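Local coordinates for ABC transporter, substrate binding protein (Aeropyrum pernix, PDB 3EAF) that probably captures a small solute outside the cell and delivers it to a membrane ABC transporter, and also binds a magnesium ion, at residues Leu171-Leu179 with Ile191-Tyr202. Residues are numbered along the deposited sequence; the frame is centred on the assembly and turned at random.
Sequences LQVVGDYDL and IAREMLAADPDY
Leu171 lays CD2 3.7 Å from CD2 of the Tyr202 ring, the two side chains crossing at about a right angle. Tyr202 OH is hydrogen-bonded to Gly140 O. Val174 follows, its CG2 4.2 Å from both Ala198 CB and Pro200 CB. Tyr177 makes the largest share of the contact. Its CG is anti to its carbonyl carbon (chi1 -57°), and the ring lies against the helix. Met195, a selenomethionine, places CG over the ring centre in a CH-pi contact, 3.4 Å from the centroid and 7° off the normal. SE, one atom further on, makes an oblique Met-aromatic contact with the same ring. Glu194 OE1 sits at the ring edge, 3.6 Å from Tyr177 CD1. Tyr177 OH touches Ala198 CB and shares a water with Glu194 O. A second water donates to Glu194 OE1 and accepts from Asp178 N. No direct hydrogen bond joins the segments, so these two waters provide the polar links. Ile191 fills the far end, with CG2 3.8 Å from Tyr177 CB and CG1 4.1 Å from Leu179 CD1. Strand 171-178 edges the second sheet, beside strand 142-148. The chain runs from this edge strand through the nearly antiparallel helix to parallel strand 202-205, a beta-alpha-beta crossover of the Rossmann-like lobe of periplasmic binding proteins.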
loop_
_atom_site.group_PDB
_atom_site.type_symbol
_atom_site.label_atom_id
_atom_site.label_comp_id
_atom_site.label_asym_id
_atom_site.label_seq_id
_atom_site.Cartn_x
_atom_site.Cartn_y
_atom_site.Cartn_z
ATOM N N LEU A 171 3.625 -16.194 -18.555
ATOM C CA LEU A 171 2.879 -15.059 -19.078
ATOM C C LEU A 171 3.674 -14.317 -20.149
ATOM O O LEU A 171 4.830 -13.948 -19.934
ATOM C CB LEU A 171 2.467 -14.108 -17.942
ATOM C CG LEU A 171 1.553 -14.660 -16.841
ATOM C CD1 LEU A 171 1.403 -13.665 -15.693
ATOM C CD2 LEU A 171 0.190 -15.058 -17.378
ATOM N N GLN A 172 3.046 -14.120 -21.304
ATOM C CA GLN A 172 3.637 -13.359 -22.400
ATOM C C GLN A 172 3.108 -11.938 -22.349
ATOM O O GLN A 172 1.912 -11.709 -22.544
ATOM C CB GLN A 172 3.333 -14.027 -23.757
ATOM C CG GLN A 172 3.311 -13.086 -24.986
ATOM C CD GLN A 172 4.691 -12.669 -25.520
ATOM O OE1 GLN A 172 5.737 -13.178 -25.099
ATOM N NE2 GLN A 172 4.683 -11.730 -26.468
ATOM N N VAL A 173 3.997 -10.987 -22.070
ATOM C CA VAL A 173 3.632 -9.567 -22.065
ATOM C C VAL A 173 3.459 -9.105 -23.510
ATOM O O VAL A 173 4.415 -9.131 -24.294
ATOM C CB VAL A 173 4.695 -8.698 -21.335
ATOM C CG1 VAL A 173 4.421 -7.208 -21.526
ATOM C CG2 VAL A 173 4.758 -9.055 -19.848
ATOM N N VAL A 174 2.241 -8.683 -23.852
ATOM C CA VAL A 174 1.896 -8.317 -25.234
ATOM C C VAL A 174 2.018 -6.823 -25.538
ATOM O O VAL A 174 1.993 -6.421 -26.702
ATOM C CB VAL A 174 0.472 -8.807 -25.652
ATOM C CG1 VAL A 174 0.424 -10.323 -25.716
ATOM C CG2 VAL A 174 -0.619 -8.243 -24.723
ATOM N N GLY A 175 2.148 -6.007 -24.495
ATOM C CA GLY A 175 2.278 -4.567 -24.671
ATOM C C GLY A 175 2.126 -3.789 -23.382
ATOM O O GLY A 175 1.660 -4.330 -22.375
ATOM N N ASP A 176 2.555 -2.529 -23.430
ATOM C CA ASP A 176 2.343 -1.538 -22.377
ATOM C C ASP A 176 1.348 -0.519 -22.908
ATOM O O ASP A 176 1.426 -0.128 -24.069
ATOM C CB ASP A 176 3.642 -0.794 -22.049
ATOM C CG ASP A 176 4.655 -1.654 -21.329
ATOM O OD1 ASP A 176 4.508 -2.891 -21.307
ATOM O OD2 ASP A 176 5.616 -1.081 -20.778
ATOM N N TYR A 177 0.433 -0.073 -22.052
ATOM C CA TYR A 177 -0.625 0.859 -22.452
ATOM C C TYR A 177 -0.696 2.003 -21.449
ATOM O O TYR A 177 -0.782 1.777 -20.239
ATOM C CB TYR A 177 -1.971 0.119 -22.606
ATOM C CG TYR A 177 -1.864 -1.019 -23.603
ATOM C CD1 TYR A 177 -2.168 -0.826 -24.947
ATOM C CD2 TYR A 177 -1.381 -2.270 -23.213
ATOM C CE1 TYR A 177 -2.035 -1.861 -25.870
ATOM C CE2 TYR A 177 -1.238 -3.299 -24.126
ATOM C CZ TYR A 177 -1.566 -3.092 -25.453
ATOM O OH TYR A 177 -1.425 -4.124 -26.362
ATOM N N ASP A 178 -0.650 3.226 -21.969
ATOM C CA ASP A 178 -0.477 4.429 -21.159
ATOM C C ASP A 178 -1.814 4.943 -20.623
ATOM O O ASP A 178 -2.461 5.797 -21.237
ATOM C CB ASP A 178 0.253 5.510 -21.977
ATOM C CG ASP A 178 0.905 6.579 -21.107
ATOM O OD1 ASP A 178 0.525 6.736 -19.925
ATOM O OD2 ASP A 178 1.813 7.276 -21.616
ATOM N N LEU A 179 -2.222 4.412 -19.473
ATOM C CA LEU A 179 -3.438 4.870 -18.813
ATOM C C LEU A 179 -3.075 5.930 -17.774
ATOM O O LEU A 179 -2.369 5.626 -16.809
ATOM C CB LEU A 179 -4.183 3.703 -18.156
ATOM C CG LEU A 179 -5.479 4.055 -17.418
ATOM C CD1 LEU A 179 -6.613 4.348 -18.392
ATOM C CD2 LEU A 179 -5.854 2.926 -16.464
ATOM N N ILE A 191 -7.768 3.120 -24.229
ATOM C CA ILE A 191 -6.812 2.091 -23.804
ATOM C C ILE A 191 -7.413 0.698 -23.950
ATOM O O ILE A 191 -6.744 -0.210 -24.424
ATOM C CB ILE A 191 -6.294 2.327 -22.343
ATOM C CG1 ILE A 191 -5.393 3.565 -22.272
ATOM C CG2 ILE A 191 -5.564 1.092 -21.779
ATOM C CD1 ILE A 191 -4.316 3.658 -23.359
ATOM N N ALA A 192 -8.671 0.537 -23.546
ATOM C CA ALA A 192 -9.356 -0.749 -23.684
ATOM C C ALA A 192 -9.416 -1.188 -25.151
ATOM O O ALA A 192 -9.196 -2.360 -25.461
ATOM C CB ALA A 192 -10.746 -0.691 -23.080
ATOM N N ARG A 193 -9.712 -0.240 -26.040
ATOM C CA ARG A 193 -9.763 -0.502 -27.485
ATOM C C ARG A 193 -8.385 -0.807 -28.088
ATOM O O ARG A 193 -8.271 -1.650 -28.975
ATOM C CB ARG A 193 -10.459 0.650 -28.230
ATOM C CG ARG A 193 -11.978 0.588 -28.120
ATOM C CD ARG A 193 -12.687 1.618 -28.982
ATOM N NE ARG A 193 -14.141 1.430 -28.949
ATOM C CZ ARG A 193 -14.989 2.139 -28.205
ATOM N NH1 ARG A 193 -16.290 1.874 -28.258
ATOM N NH2 ARG A 193 -14.551 3.114 -27.410
ATOM N N GLU A 194 -7.345 -0.133 -27.593
ATOM C CA GLU A 194 -5.962 -0.449 -27.972
ATOM C C GLU A 194 -5.584 -1.877 -27.575
ATOM O O GLU A 194 -5.003 -2.612 -28.369
ATOM C CB GLU A 194 -4.976 0.519 -27.321
ATOM C CG GLU A 194 -4.860 1.863 -27.988
ATOM C CD GLU A 194 -3.961 2.816 -27.219
ATOM O OE1 GLU A 194 -3.223 2.362 -26.315
ATOM O OE2 GLU A 194 -3.995 4.029 -27.520
HETATM N N MSE A 195 -5.913 -2.258 -26.343
HETATM C CA MSE A 195 -5.619 -3.606 -25.843
HETATM C C MSE A 195 -6.428 -4.682 -26.554
HETATM O O MSE A 195 -5.930 -5.780 -26.799
HETATM C CB MSE A 195 -5.843 -3.692 -24.334
HETATM C CG MSE A 195 -4.890 -2.826 -23.536
HETATM SE SE MSE A 195 -5.030 -3.101 -21.622
HETATM C CE MSE A 195 -6.965 -2.882 -21.434
ATOM N N LEU A 196 -7.669 -4.352 -26.895
ATOM C CA LEU A 196 -8.554 -5.258 -27.621
ATOM C C LEU A 196 -7.907 -5.803 -28.901
ATOM O O LEU A 196 -8.059 -6.980 -29.220
ATOM C CB LEU A 196 -9.889 -4.563 -27.921
ATOM C CG LEU A 196 -11.034 -5.320 -28.600
ATOM C CD1 LEU A 196 -11.462 -6.549 -27.806
ATOM C CD2 LEU A 196 -12.207 -4.386 -28.823
ATOM N N ALA A 197 -7.167 -4.953 -29.608
ATOM C CA ALA A 197 -6.425 -5.358 -30.809
ATOM C C ALA A 197 -5.419 -6.484 -30.553
ATOM O O ALA A 197 -5.129 -7.275 -31.454
ATOM C CB ALA A 197 -5.730 -4.160 -31.428
ATOM N N ALA A 198 -4.894 -6.556 -29.332
ATOM C CA ALA A 198 -3.920 -7.590 -28.963
ATOM C C ALA A 198 -4.579 -8.800 -28.292
ATOM O O ALA A 198 -3.936 -9.834 -28.089
ATOM C CB ALA A 198 -2.832 -7.005 -28.073
ATOM N N ASP A 199 -5.864 -8.658 -27.967
ATOM C CA ASP A 199 -6.664 -9.709 -27.322
ATOM C C ASP A 199 -5.931 -10.439 -26.166
ATOM O O ASP A 199 -5.716 -11.655 -26.228
ATOM C CB ASP A 199 -7.199 -10.696 -28.375
ATOM C CG ASP A 199 -8.187 -11.703 -27.797
ATOM O OD1 ASP A 199 -9.027 -11.326 -26.948
ATOM O OD2 ASP A 199 -8.119 -12.882 -28.206
ATOM N N PRO A 200 -5.550 -9.693 -25.106
ATOM C CA PRO A 200 -4.890 -10.347 -23.975
ATOM C C PRO A 200 -5.875 -11.186 -23.159
ATOM O O PRO A 200 -7.082 -10.931 -23.194
ATOM C CB PRO A 200 -4.378 -9.171 -23.137
ATOM C CG PRO A 200 -5.319 -8.052 -23.438
ATOM C CD PRO A 200 -5.715 -8.239 -24.883
ATOM N N ASP A 201 -5.359 -12.193 -22.459
ATOM C CA ASP A 201 -6.166 -12.981 -21.539
ATOM C C ASP A 201 -6.253 -12.253 -20.202
ATOM O O ASP A 201 -7.266 -12.340 -19.507
ATOM C CB ASP A 201 -5.541 -14.365 -21.326
ATOM C CG ASP A 201 -5.349 -15.120 -22.625
ATOM O OD1 ASP A 201 -6.368 -15.519 -23.225
ATOM O OD2 ASP A 201 -4.183 -15.303 -23.045
ATOM N N TYR A 202 -5.176 -11.545 -19.860
ATOM C CA TYR A 202 -5.038 -10.880 -18.574
ATOM C C TYR A 202 -4.551 -9.440 -18.740
ATOM O O TYR A 202 -3.696 -9.151 -19.586
ATOM C CB TYR A 202 -4.066 -11.645 -17.666
ATOM C CG TYR A 202 -4.262 -13.153 -17.631
ATOM C CD1 TYR A 202 -5.423 -13.723 -17.107
ATOM C CD2 TYR A 202 -3.268 -14.006 -18.099
ATOM C CE1 TYR A 202 -5.594 -15.121 -17.073
ATOM C CE2 TYR A 202 -3.424 -15.392 -18.066
ATOM C CZ TYR A 202 -4.583 -15.943 -17.555
ATOM O OH TYR A 202 -4.715 -17.322 -17.527
HETATM O O HOH W 1 -2.391 -3.475 -28.845
HETATM O O HOH W 2 -1.197 3.532 -24.839
#